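Local coordinates for bifunctional enzyme cysn/cysc (Mycobacterium tuberculosis, PDB 4BZX), which catalyses the ATP-dependent phosphorylation of adenosine-5'-phosphosulfate (APS) at its 3'-hydroxyl, the kinase step of sulfate activation in sulfur assimilation, at residues A[4-9]-A[79-84]; A[15-20]-A[108-113]; A[60-65]-A[83-88]. All blocks are in the same frame, centred on the assembly; numbering follows the deposited sequence.

Contact 1: residues A[4-9]-A[79-84]. With ADX (adenosine-5'-phosphosulfate), chain C.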
loop_
_atom_site.group_PDB
_atom_site.type_symbol
_atom_site.label_atom_id
_atom_site.label_comp_id
_atom_site.label_asym_id
_atom_site.label_seq_id
_atom_site.Cartn_x
_atom_site.Cartn_y
_atom_site.Cartn_z
ATOM N N GLY A 4 -16.387 3.741 -7.101
ATOM C CA GLY A 4 -15.307 4.148 -6.238
ATOM C C GLY A 4 -13.981 4.291 -6.952
ATOM O O GLY A 4 -13.896 4.405 -8.233
ATOM N N LYS A 5 -12.940 4.373 -6.108
ATOM C CA LYS A 5 -11.586 4.641 -6.551
ATOM C C LYS A 5 -10.628 3.870 -5.633
ATOM O O LYS A 5 -10.993 3.452 -4.572
ATOM C CB LYS A 5 -11.273 6.131 -6.452
ATOM C CG LYS A 5 -12.350 6.991 -7.111
ATOM C CD LYS A 5 -12.032 8.452 -7.013
ATOM C CE LYS A 5 -13.254 9.230 -7.518
ATOM N NZ LYS A 5 -12.896 10.641 -7.598
ATOM N N THR A 6 -9.397 3.737 -6.088
ATOM C CA THR A 6 -8.333 3.037 -5.314
ATOM C C THR A 6 -7.165 3.976 -5.019
ATOM O O THR A 6 -6.635 4.696 -5.934
ATOM C CB THR A 6 -7.864 1.821 -6.076
ATOM O OG1 THR A 6 -8.962 0.923 -6.218
ATOM C CG2 THR A 6 -6.729 1.178 -5.421
ATOM N N VAL A 7 -6.715 3.936 -3.754
ATOM C CA VAL A 7 -5.534 4.550 -3.328
ATOM C C VAL A 7 -4.515 3.457 -3.001
ATOM O O VAL A 7 -4.726 2.651 -2.126
ATOM C CB VAL A 7 -5.750 5.413 -2.101
ATOM C CG1 VAL A 7 -4.398 6.017 -1.665
ATOM C CG2 VAL A 7 -6.806 6.476 -2.428
ATOM N N TRP A 8 -3.482 3.411 -3.822
ATOM C CA TRP A 8 -2.484 2.345 -3.723
ATOM C C TRP A 8 -1.258 2.914 -3.035
ATOM O O TRP A 8 -0.620 3.836 -3.614
ATOM C CB TRP A 8 -2.136 1.914 -5.116
ATOM C CG TRP A 8 -1.420 0.613 -5.163
ATOM C CD1 TRP A 8 -0.071 0.415 -4.996
ATOM C CD2 TRP A 8 -1.983 -0.689 -5.426
ATOM N NE1 TRP A 8 0.230 -0.925 -5.174
ATOM C CE2 TRP A 8 -0.917 -1.622 -5.395
ATOM C CE3 TRP A 8 -3.282 -1.164 -5.614
ATOM C CZ2 TRP A 8 -1.129 -3.006 -5.592
ATOM C CZ3 TRP A 8 -3.456 -2.536 -5.816
ATOM C CH2 TRP A 8 -2.385 -3.397 -5.769
ATOM N N PHE A 9 -0.899 2.378 -1.855
ATOM C CA PHE A 9 0.218 2.911 -0.984
ATOM C C PHE A 9 1.454 1.970 -1.080
ATOM O O PHE A 9 1.279 0.844 -0.581
ATOM C CB PHE A 9 -0.135 2.913 0.508
ATOM C CG PHE A 9 -1.282 3.809 0.918
ATOM C CD1 PHE A 9 -2.572 3.342 0.844
ATOM C CD2 PHE A 9 -1.060 5.066 1.471
ATOM C CE1 PHE A 9 -3.654 4.138 1.226
ATOM C CE2 PHE A 9 -2.139 5.878 1.832
ATOM C CZ PHE A 9 -3.444 5.395 1.742
ATOM N N VAL A 79 -11.219 2.342 -1.958
ATOM C CA VAL A 79 -10.357 1.240 -1.552
ATOM C C VAL A 79 -8.942 1.728 -1.258
ATOM O O VAL A 79 -8.366 2.393 -2.078
ATOM C CB VAL A 79 -10.321 0.158 -2.636
ATOM C CG1 VAL A 79 -9.487 -1.034 -2.185
ATOM C CG2 VAL A 79 -11.739 -0.289 -3.009
ATOM N N LEU A 80 -8.381 1.308 -0.112
ATOM C CA LEU A 80 -7.049 1.745 0.336
ATOM C C LEU A 80 -6.202 0.465 0.331
ATOM O O LEU A 80 -6.617 -0.490 0.970
ATOM C CB LEU A 80 -7.116 2.336 1.723
ATOM C CG LEU A 80 -8.040 3.563 1.717
ATOM C CD1 LEU A 80 -8.904 3.672 2.936
ATOM C CD2 LEU A 80 -7.207 4.791 1.476
ATOM N N VAL A 81 -5.079 0.443 -0.394
ATOM C CA VAL A 81 -4.247 -0.754 -0.498
ATOM C C VAL A 81 -2.810 -0.524 -0.009
ATOM O O VAL A 81 -1.951 -0.117 -0.793
ATOM C CB VAL A 81 -4.228 -1.311 -1.928
ATOM C CG1 VAL A 81 -3.422 -2.604 -1.946
ATOM C CG2 VAL A 81 -5.625 -1.445 -2.536
ATOM N N PRO A 82 -2.575 -0.791 1.296
ATOM C CA PRO A 82 -1.227 -0.714 1.806
ATOM C C PRO A 82 -0.486 -1.999 1.568
ATOM O O PRO A 82 -0.795 -3.051 2.193
ATOM C CB PRO A 82 -1.438 -0.423 3.262
ATOM C CG PRO A 82 -2.702 -1.121 3.590
ATOM C CD PRO A 82 -3.555 -0.893 2.431
ATOM N N ALA A 83 0.394 -1.974 0.580
ATOM C CA ALA A 83 1.220 -3.138 0.231
ATOM C C ALA A 83 2.551 -2.636 -0.246
ATOM O O ALA A 83 2.625 -1.571 -0.802
ATOM C CB ALA A 83 0.610 -3.916 -0.855
ATOM N N ILE A 84 3.639 -3.329 0.101
ATOM C CA ILE A 84 4.952 -2.793 -0.230
ATOM C C ILE A 84 5.100 -2.407 -1.697
ATOM O O ILE A 84 5.533 -1.299 -2.055
ATOM C CB ILE A 84 6.067 -3.793 0.243
ATOM C CG1 ILE A 84 6.163 -3.783 1.762
ATOM C CG2 ILE A 84 7.442 -3.410 -0.373
ATOM C CD1 ILE A 84 7.089 -4.881 2.256
HETATM S SB ADX C . 4.527 -7.230 -1.393
HETATM O O1B ADX C . 3.813 -6.036 -1.770
HETATM O O2B ADX C . 5.951 -7.167 -1.678
HETATM O O3B ADX C . 3.934 -8.483 -1.935
HETATM P PA ADX C . 3.152 -7.137 1.155
HETATM O O1A ADX C . 2.062 -8.015 0.622
HETATM O O2A ADX C . 2.853 -5.724 1.429
HETATM O O3A ADX C . 4.439 -7.347 0.171
HETATM O "O5'" ADX C . 3.680 -7.893 2.467
HETATM C "C5'" ADX C . 4.618 -7.202 3.247
HETATM C "C4'" ADX C . 4.307 -7.628 4.698
HETATM O "O4'" ADX C . 4.984 -8.858 5.024
HETATM C "C3'" ADX C . 4.777 -6.533 5.605
HETATM O "O3'" ADX C . 3.724 -6.331 6.583
HETATM C "C2'" ADX C . 6.020 -7.107 6.156
HETATM O "O2'" ADX C . 6.081 -6.637 7.524
HETATM C "C1'" ADX C . 5.992 -8.614 6.075
HETATM N N9 ADX C . 7.108 -9.365 5.518
HETATM C C8 ADX C . 7.483 -10.627 5.914
HETATM N N7 ADX C . 8.486 -11.087 5.198
HETATM C C5 ADX C . 8.796 -10.097 4.315
HETATM C C6 ADX C . 9.831 -9.976 3.312
HETATM N N6 ADX C . 10.679 -11.005 3.092
HETATM N N1 ADX C . 9.852 -8.815 2.619
HETATM C C2 ADX C . 9.002 -7.838 2.872
HETATM N N3 ADX C . 8.023 -7.869 3.820
HETATM C C4 ADX C . 7.900 -8.993 4.533
#
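Val81 lies against Trp8 where two neighbouring parallel strands of the central sheet, 5-9 and 79-82, run side by side at 16°. Its CG1 sits over one face of the indole, 3.9 Å from the centroid of the Trp8 six-membered ring, a CH-pi contact. With CG anti to the backbone N (chi1 -165°), Trp8 lays its indole beside Val81, whose CG1, likewise anti to N, comes over the six-membered ring, 12° off its normal. On this face Val81 CG2 also reaches the methyl of Thr6, whose OG1 is hydrogen-bonded to His98. On the other face, with Val7 and Pro82, Phe9 and Leu80 lie side by side; Leu80 CD2 enters at the ring edge, 3.6 Å from Phe9 CE1. Phe9 and Leu80 pack on Ala21 and Val24 of helix 17-30.

Between the two faces the backbones are joined by five hydrogen bonds, from Val79 N to Lys5 O (2.8 Å) through to Ala83 N to Phe9 O (3.2 Å). The start of 4-9 is looser: Gly4 and Lys5 are partly exposed, and the Lys5 chain leads away from 79-84 towards a long, weak ion pair with Asp104. At the opposite end the strand gives way to loop, and Ile84 N donates to O2A of the bound APS, 2.8 Å away. Apolar side chains and a regularly bonded backbone are consistent with a well-ordered base from which the loop offers this N-H to the substrate phosphate.

Contact 2: residues A[15-20]-A[108-113]. With MG (magnesium ion), chain N; ANP (phosphoaminophosphonic acid-adenylate ester), chain D; EDO (1,2-ethanediol), chain E.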
loop_
_atom_site.group_PDB
_atom_site.type_symbol
_atom_site.label_atom_id
_atom_site.label_comp_id
_atom_site.label_asym_id
_atom_site.label_seq_id
_atom_site.Cartn_x
_atom_site.Cartn_y
_atom_site.Cartn_z
ATOM N N SER A 15 7.215 1.931 6.788
ATOM C CA SER A 15 7.096 3.322 6.265
ATOM C C SER A 15 5.781 4.039 6.653
ATOM O O SER A 15 5.710 5.253 6.551
ATOM C CB SER A 15 7.341 3.375 4.782
ATOM O OG SER A 15 6.360 2.615 4.050
ATOM N N GLY A 16 4.790 3.288 7.169
ATOM C CA GLY A 16 3.514 3.856 7.634
ATOM C C GLY A 16 2.307 3.613 6.756
ATOM O O GLY A 16 1.260 4.258 6.927
ATOM N N LYS A 17 2.451 2.712 5.803
ATOM C CA LYS A 17 1.355 2.489 4.839
ATOM C C LYS A 17 0.055 2.102 5.522
ATOM O O LYS A 17 -1.006 2.697 5.243
ATOM C CB LYS A 17 1.744 1.396 3.831
ATOM C CG LYS A 17 2.990 1.681 3.014
ATOM C CD LYS A 17 3.364 0.557 2.045
ATOM C CE LYS A 17 3.610 -0.798 2.687
ATOM N NZ LYS A 17 4.828 -0.722 3.554
ATOM N N SER A 18 0.101 1.079 6.330
ATOM C CA SER A 18 -1.078 0.515 7.016
ATOM C C SER A 18 -1.670 1.508 8.006
ATOM O O SER A 18 -2.916 1.709 8.054
ATOM C CB SER A 18 -0.766 -0.781 7.786
ATOM O OG SER A 18 -0.374 -1.808 6.882
ATOM N N SER A 19 -0.812 2.250 8.714
ATOM C CA SER A 19 -1.297 3.253 9.649
ATOM C C SER A 19 -2.079 4.375 9.010
ATOM O O SER A 19 -3.191 4.727 9.480
ATOM C CB SER A 19 -0.096 3.881 10.434
ATOM O OG SER A 19 0.451 2.843 11.212
ATOM N N VAL A 20 -1.501 4.935 7.935
ATOM C CA VAL A 20 -2.171 5.941 7.169
ATOM C C VAL A 20 -3.431 5.417 6.527
ATOM O O VAL A 20 -4.478 6.079 6.649
ATOM C CB VAL A 20 -1.251 6.577 6.110
ATOM C CG1 VAL A 20 -2.047 7.595 5.327
ATOM C CG2 VAL A 20 -0.083 7.209 6.824
ATOM N N VAL A 108 0.281 6.466 -3.815
ATOM C CA VAL A 108 0.811 7.170 -2.650
ATOM C C VAL A 108 2.107 6.478 -2.247
ATOM O O VAL A 108 2.136 5.269 -1.889
ATOM C CB VAL A 108 -0.184 7.217 -1.487
ATOM C CG1 VAL A 108 0.450 7.914 -0.296
ATOM C CG2 VAL A 108 -1.437 7.951 -1.923
ATOM N N PHE A 109 3.187 7.214 -2.295
ATOM C CA PHE A 109 4.503 6.704 -1.853
ATOM C C PHE A 109 4.750 7.159 -0.428
ATOM O O PHE A 109 4.894 8.374 -0.147
ATOM C CB PHE A 109 5.564 7.262 -2.796
ATOM C CG PHE A 109 6.974 6.845 -2.477
ATOM C CD1 PHE A 109 7.297 5.688 -1.791
ATOM C CD2 PHE A 109 8.018 7.621 -2.969
ATOM C CE1 PHE A 109 8.619 5.338 -1.553
ATOM C CE2 PHE A 109 9.319 7.285 -2.725
ATOM C CZ PHE A 109 9.642 6.150 -2.003
ATOM N N CYS A 110 4.813 6.202 0.496
ATOM C CA CYS A 110 5.201 6.467 1.873
ATOM C C CYS A 110 6.734 6.483 1.947
ATOM O O CYS A 110 7.365 5.452 2.131
ATOM C CB CYS A 110 4.633 5.421 2.822
ATOM S SG CYS A 110 2.822 5.533 2.911
ATOM N N ASP A 111 7.307 7.661 1.687
ATOM C CA ASP A 111 8.719 7.816 1.551
ATOM C C ASP A 111 9.367 8.133 2.903
ATOM O O ASP A 111 9.724 9.283 3.218
ATOM C CB ASP A 111 9.010 8.871 0.482
ATOM C CG ASP A 111 10.446 8.958 0.103
ATOM O OD1 ASP A 111 11.270 8.153 0.648
ATOM O OD2 ASP A 111 10.723 9.843 -0.768
ATOM N N THR A 112 9.588 7.080 3.666
ATOM C CA THR A 112 10.304 7.116 4.935
ATOM C C THR A 112 11.657 6.422 4.681
ATOM O O THR A 112 11.708 5.302 4.158
ATOM C CB THR A 112 9.522 6.374 6.011
ATOM O OG1 THR A 112 8.247 7.015 6.207
ATOM C CG2 THR A 112 10.289 6.342 7.333
ATOM N N PRO A 113 12.754 7.098 5.017
ATOM C CA PRO A 113 14.050 6.478 4.776
ATOM C C PRO A 113 14.225 5.130 5.477
ATOM O O PRO A 113 13.691 4.940 6.597
ATOM C CB PRO A 113 15.024 7.463 5.388
ATOM C CG PRO A 113 14.300 8.775 5.437
ATOM C CD PRO A 113 12.846 8.464 5.577
HETATM MG MG MG N . 1.582 -2.650 6.946
HETATM P PG ANP D . 4.734 -3.148 6.649
HETATM O O1G ANP D . 5.813 -3.905 7.349
HETATM O O2G ANP D . 3.374 -3.688 7.022
HETATM O O3G ANP D . 4.880 -3.094 5.062
HETATM P PB ANP D . 3.805 -0.327 7.034
HETATM O O1B ANP D . 4.371 0.529 5.901
HETATM O O2B ANP D . 2.366 -0.742 6.945
HETATM N N3B ANP D . 4.751 -1.606 7.359
HETATM P PA ANP D . 3.025 0.682 9.650
HETATM O O1A ANP D . 2.806 -0.656 10.281
HETATM O O2A ANP D . 1.808 1.459 9.244
HETATM O O3A ANP D . 4.057 0.546 8.446
HETATM O "O5'" ANP D . 3.950 1.709 10.547
HETATM C "C5'" ANP D . 5.199 1.435 11.096
HETATM C "C4'" ANP D . 5.345 2.426 12.262
HETATM O "O4'" ANP D . 5.756 3.652 11.794
HETATM C "C3'" ANP D . 4.022 2.646 12.962
HETATM O "O3'" ANP D . 4.052 1.898 14.183
HETATM C "C2'" ANP D . 3.921 4.112 13.195
HETATM O "O2'" ANP D . 3.887 4.344 14.593
HETATM C "C1'" ANP D . 5.162 4.681 12.620
HETATM N N9 ANP D . 4.757 5.836 11.837
HETATM C C8 ANP D . 4.270 5.805 10.565
HETATM N N7 ANP D . 4.010 7.062 10.114
HETATM C C5 ANP D . 4.307 7.906 11.141
HETATM C C6 ANP D . 4.289 9.368 11.366
HETATM N N6 ANP D . 3.838 10.167 10.381
HETATM N N1 ANP D . 4.713 9.851 12.575
HETATM C C2 ANP D . 5.140 9.044 13.570
HETATM N N3 ANP D . 5.209 7.713 13.428
HETATM C C4 ANP D . 4.813 7.100 12.268
HETATM C C1 EDO E . 13.454 4.457 0.254
HETATM O O1 EDO E . 13.640 4.051 -1.106
HETATM C C2 EDO E . 11.969 4.778 0.348
HETATM O O2 EDO E . 11.565 5.345 1.583
HETATM O O HOH W 1 1.601 -2.570 9.063
HETATM O O HOH W 2 1.203 -2.837 4.945
HETATM O O HOH W 3 0.516 -4.481 7.222
#
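Ser15 meets Cys110 and Thr112 where the loop before helix 17-30 passes the end of strand 104-110. The packing is by van der Waals contact: Ser15 CB lies 3.4 Å from Cys110 O, and beside it Ser15 OG touches Cys110 CB. With OG between the backbone N and the carbonyl carbon (chi1 63°), the hydroxyl is turned to Leu12 O, its hydrogen-bond partner. Cys110 SG comes alongside the Lys17 chain, 3.9 Å from Lys17 CG. The polar link across the contact is between Thr112 OG1 and Ser15 O, at 3.1 Å, a possible hydrogen bond, since the Thr112 proton has another acceptor within reach.

Phosphate binding forms the second group. Lys17 N donates to ANP O1B, Gly16 N to O3A and weakly to O1B, Ser18 N to O2B, and Ser19 N to O2A of the alpha phosphate. Lys17, bent at its last two torsions, brings NZ to 2.7 Å from ANP O1B and 2.8 Å from ANP O3G, bridging beta and gamma phosphates. Gly16 has a phi of 106° that suits glycine, with ANP C8 lying where a side chain would start.

Metal coordination is the third: Ser18 OG, ANP O2G, ANP O2B and three waters surround magnesium, with Ser18 OG at 2.1 Å from the ion. A strand-loop-helix whose amides, lysine and metal-binding serine wrap the phosphates is the P-loop (Walker A) of the P-loop NTPase fold.

Contact 3: residues A[60-65]-A[83-88]; sequences ENLRRL and AISPLA. With ADX (adenosine-5'-phosphosulfate), chain C; EDO (1,2-ethanediol), chain H.
Helix residues 60-65 pass over the irregular segment 83-88, coming nearest where the CA of Leu62 lies 7.1 Å from the CA of Ser85. Leu62 carries most of the contact by splitting its branches: CD2 rests 3.7 Å from Ala83 CB, while CD1 reaches Ser85 CA at the same distance and approaches the Pro86 ring more loosely. Leu65 CD1 touches Ala83 CB from one helical turn further on, at 4.3 Å. The Leu62 and Leu65 contacts with Ala83 and Pro86 are apolar; the Ser85 hydroxyl, beside Leu62 CD2, has its main partner in Trp8.

Both segments also border APS, the loop more firmly. Ser85 N donates to O1B of the sulfate at 3.0 Å with an N-H...O angle of 166°, and the same oxygen touches Leu62 CD2. Asn61, with CG anti to its backbone N (chi1 178°), carries ND2 between O1A of the phosphate and O3B of the sulfate, though both bonds are weak. Pro86 CD lies 3.3 Å from O2B of the APS sulfate.

The face of the helix turned from 83-88 bears a salt-bridge network. Arg63 holds Glu60 side-on, NE to OE1 and NH2 to OE2, and Arg64 NE meets the same OE2 on its anti side at 2.8 Å.

In the fold, helix 55-74 packs over the loop joining strand 78-82 to helix 88-101, with Leu62 also touching His90 of that helix and Trp8 of strand 5-10.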
loop_
_atom_site.group_PDB
_atom_site.type_symbol
_atom_site.label_atom_id
_atom_site.label_comp_id
_atom_site.label_asym_id
_atom_site.label_seq_id
_atom_site.Cartn_x
_atom_site.Cartn_y
_atom_site.Cartn_z
ATOM N N GLU A 60 2.193 -11.942 -8.048
ATOM C CA GLU A 60 0.923 -12.626 -7.933
ATOM C C GLU A 60 0.063 -12.039 -6.822
ATOM O O GLU A 60 -1.127 -11.849 -7.015
ATOM C CB GLU A 60 1.098 -14.115 -7.778
ATOM C CG GLU A 60 -0.198 -14.930 -7.681
ATOM C CD GLU A 60 -1.153 -14.833 -8.884
ATOM O OE1 GLU A 60 -0.767 -14.339 -9.975
ATOM O OE2 GLU A 60 -2.316 -15.250 -8.700
ATOM N N ASN A 61 0.674 -11.763 -5.673
ATOM C CA ASN A 61 -0.020 -11.158 -4.536
ATOM C C ASN A 61 -0.673 -9.844 -4.961
ATOM O O ASN A 61 -1.851 -9.636 -4.733
ATOM C CB ASN A 61 1.004 -10.941 -3.452
ATOM C CG ASN A 61 0.441 -10.273 -2.236
ATOM O OD1 ASN A 61 -0.476 -10.795 -1.573
ATOM N ND2 ASN A 61 1.002 -9.093 -1.923
ATOM N N LEU A 62 0.104 -9.037 -5.638
ATOM C CA LEU A 62 -0.289 -7.695 -6.052
ATOM C C LEU A 62 -1.261 -7.730 -7.262
ATOM O O LEU A 62 -2.209 -6.896 -7.340
ATOM C CB LEU A 62 0.923 -6.886 -6.275
ATOM C CG LEU A 62 1.826 -6.744 -5.031
ATOM C CD1 LEU A 62 3.189 -6.209 -5.411
ATOM C CD2 LEU A 62 1.112 -5.911 -3.971
ATOM N N ARG A 63 -1.097 -8.704 -8.148
ATOM C CA ARG A 63 -2.103 -8.932 -9.209
ATOM C C ARG A 63 -3.475 -9.220 -8.629
ATOM O O ARG A 63 -4.509 -8.672 -9.052
ATOM C CB ARG A 63 -1.636 -10.098 -10.135
ATOM C CG ARG A 63 -2.524 -10.306 -11.345
ATOM C CD ARG A 63 -2.188 -11.617 -12.073
ATOM N NE ARG A 63 -2.679 -12.777 -11.358
ATOM C CZ ARG A 63 -3.948 -13.202 -11.300
ATOM N NH1 ARG A 63 -4.894 -12.650 -12.035
ATOM N NH2 ARG A 63 -4.269 -14.273 -10.590
ATOM N N ARG A 64 -3.512 -10.120 -7.673
ATOM C CA ARG A 64 -4.720 -10.459 -7.064
ATOM C C ARG A 64 -5.335 -9.272 -6.331
ATOM O O ARG A 64 -6.555 -9.007 -6.412
ATOM C CB ARG A 64 -4.504 -11.625 -6.107
ATOM C CG ARG A 64 -4.196 -12.984 -6.740
ATOM C CD ARG A 64 -4.003 -14.002 -5.644
ATOM N NE ARG A 64 -3.383 -15.240 -6.086
ATOM C CZ ARG A 64 -3.092 -16.267 -5.276
ATOM N NH1 ARG A 64 -3.315 -16.165 -3.963
ATOM N NH2 ARG A 64 -2.481 -17.331 -5.726
ATOM N N LEU A 65 -4.493 -8.583 -5.542
ATOM C CA LEU A 65 -4.982 -7.421 -4.841
ATOM C C LEU A 65 -5.546 -6.359 -5.807
ATOM O O LEU A 65 -6.525 -5.705 -5.493
ATOM C CB LEU A 65 -3.839 -6.847 -4.038
ATOM C CG LEU A 65 -3.425 -7.588 -2.780
ATOM C CD1 LEU A 65 -2.287 -6.826 -2.096
ATOM C CD2 LEU A 65 -4.678 -7.736 -1.895
ATOM N N ALA A 83 0.394 -1.974 0.580
ATOM C CA ALA A 83 1.220 -3.138 0.231
ATOM C C ALA A 83 2.551 -2.636 -0.246
ATOM O O ALA A 83 2.625 -1.571 -0.802
ATOM C CB ALA A 83 0.610 -3.916 -0.855
ATOM N N ILE A 84 3.639 -3.329 0.101
ATOM C CA ILE A 84 4.952 -2.793 -0.230
ATOM C C ILE A 84 5.100 -2.407 -1.697
ATOM O O ILE A 84 5.533 -1.299 -2.055
ATOM C CB ILE A 84 6.067 -3.793 0.243
ATOM C CG1 ILE A 84 6.163 -3.783 1.762
ATOM C CG2 ILE A 84 7.442 -3.410 -0.373
ATOM C CD1 ILE A 84 7.089 -4.881 2.256
ATOM N N SER A 85 4.634 -3.298 -2.597
ATOM C CA SER A 85 4.689 -3.088 -4.049
ATOM C C SER A 85 6.093 -2.673 -4.530
ATOM O O SER A 85 6.249 -1.530 -4.979
ATOM C CB SER A 85 3.704 -1.993 -4.442
ATOM O OG SER A 85 2.400 -2.391 -4.137
ATOM N N PRO A 86 7.130 -3.494 -4.250
ATOM C CA PRO A 86 8.515 -3.033 -4.377
ATOM C C PRO A 86 9.019 -2.667 -5.801
ATOM O O PRO A 86 9.934 -1.850 -5.929
ATOM C CB PRO A 86 9.319 -4.153 -3.754
ATOM C CG PRO A 86 8.460 -5.418 -3.936
ATOM C CD PRO A 86 7.060 -4.912 -3.820
ATOM N N LEU A 87 8.476 -3.279 -6.839
ATOM C CA LEU A 87 8.916 -3.044 -8.180
ATOM C C LEU A 87 8.018 -2.075 -8.934
ATOM O O LEU A 87 6.796 -2.105 -8.813
ATOM C CB LEU A 87 9.028 -4.344 -8.935
ATOM C CG LEU A 87 9.993 -5.369 -8.402
ATOM C CD1 LEU A 87 10.089 -6.602 -9.310
ATOM C CD2 LEU A 87 11.383 -4.756 -8.234
ATOM N N ALA A 88 8.617 -1.236 -9.787
ATOM C CA ALA A 88 7.847 -0.393 -10.642
ATOM C C ALA A 88 6.819 -1.179 -11.438
ATOM O O ALA A 88 5.701 -0.683 -11.636
ATOM C CB ALA A 88 8.753 0.417 -11.627
HETATM S SB ADX C . 4.527 -7.230 -1.393
HETATM O O1B ADX C . 3.813 -6.036 -1.770
HETATM O O2B ADX C . 5.951 -7.167 -1.678
HETATM O O3B ADX C . 3.934 -8.483 -1.935
HETATM P PA ADX C . 3.152 -7.137 1.155
HETATM O O1A ADX C . 2.062 -8.015 0.622
HETATM O O2A ADX C . 2.853 -5.724 1.429
HETATM O O3A ADX C . 4.439 -7.347 0.171
HETATM O "O5'" ADX C . 3.680 -7.893 2.467
HETATM C "C5'" ADX C . 4.618 -7.202 3.247
HETATM C "C4'" ADX C . 4.307 -7.628 4.698
HETATM O "O4'" ADX C . 4.984 -8.858 5.024
HETATM C "C3'" ADX C . 4.777 -6.533 5.605
HETATM O "O3'" ADX C . 3.724 -6.331 6.583
HETATM C "C2'" ADX C . 6.020 -7.107 6.156
HETATM O "O2'" ADX C . 6.081 -6.637 7.524
HETATM C "C1'" ADX C . 5.992 -8.614 6.075
HETATM N N9 ADX C . 7.108 -9.365 5.518
HETATM C C8 ADX C . 7.483 -10.627 5.914
HETATM N N7 ADX C . 8.486 -11.087 5.198
HETATM C C5 ADX C . 8.796 -10.097 4.315
HETATM C C6 ADX C . 9.831 -9.976 3.312
HETATM N N6 ADX C . 10.679 -11.005 3.092
HETATM N N1 ADX C . 9.852 -8.815 2.619
HETATM C C2 ADX C . 9.002 -7.838 2.872
HETATM N N3 ADX C . 8.023 -7.869 3.820
HETATM C C4 ADX C . 7.900 -8.993 4.533
HETATM C C1 EDO H . -3.436 -9.006 -14.698
HETATM O O1 EDO H . -2.342 -9.730 -15.263
HETATM C C2 EDO H . -4.663 -9.793 -15.073
HETATM O O2 EDO H . -4.892 -10.801 -14.101
#

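Overall arrangement
The three contacts converge on the two substrate sites of the kinase, contact 1 through its last residues. Contacts 1 and 3 share Ala83 and Ile84 and both reach APS; their centres are about 11 Å apart, and Trp8 NE1 to Ser85 OG, 2.8 Å, probably links them by a hydrogen bond. Contact 2 holds the phosphates of the ATP analogue, its centre about 12 Å from that of contact 1. Strands 5-10 and 104-110 are sheet neighbours, Trp8 O lying 2.8 Å from Val108 N. Contacts 2 and 3, about 15 Å apart between centres, meet through Lys17 CE, 3.6 Å from Ile84 N. P-loop and APS-binding loop thus lie side by side beyond the C-terminal ends of the strands.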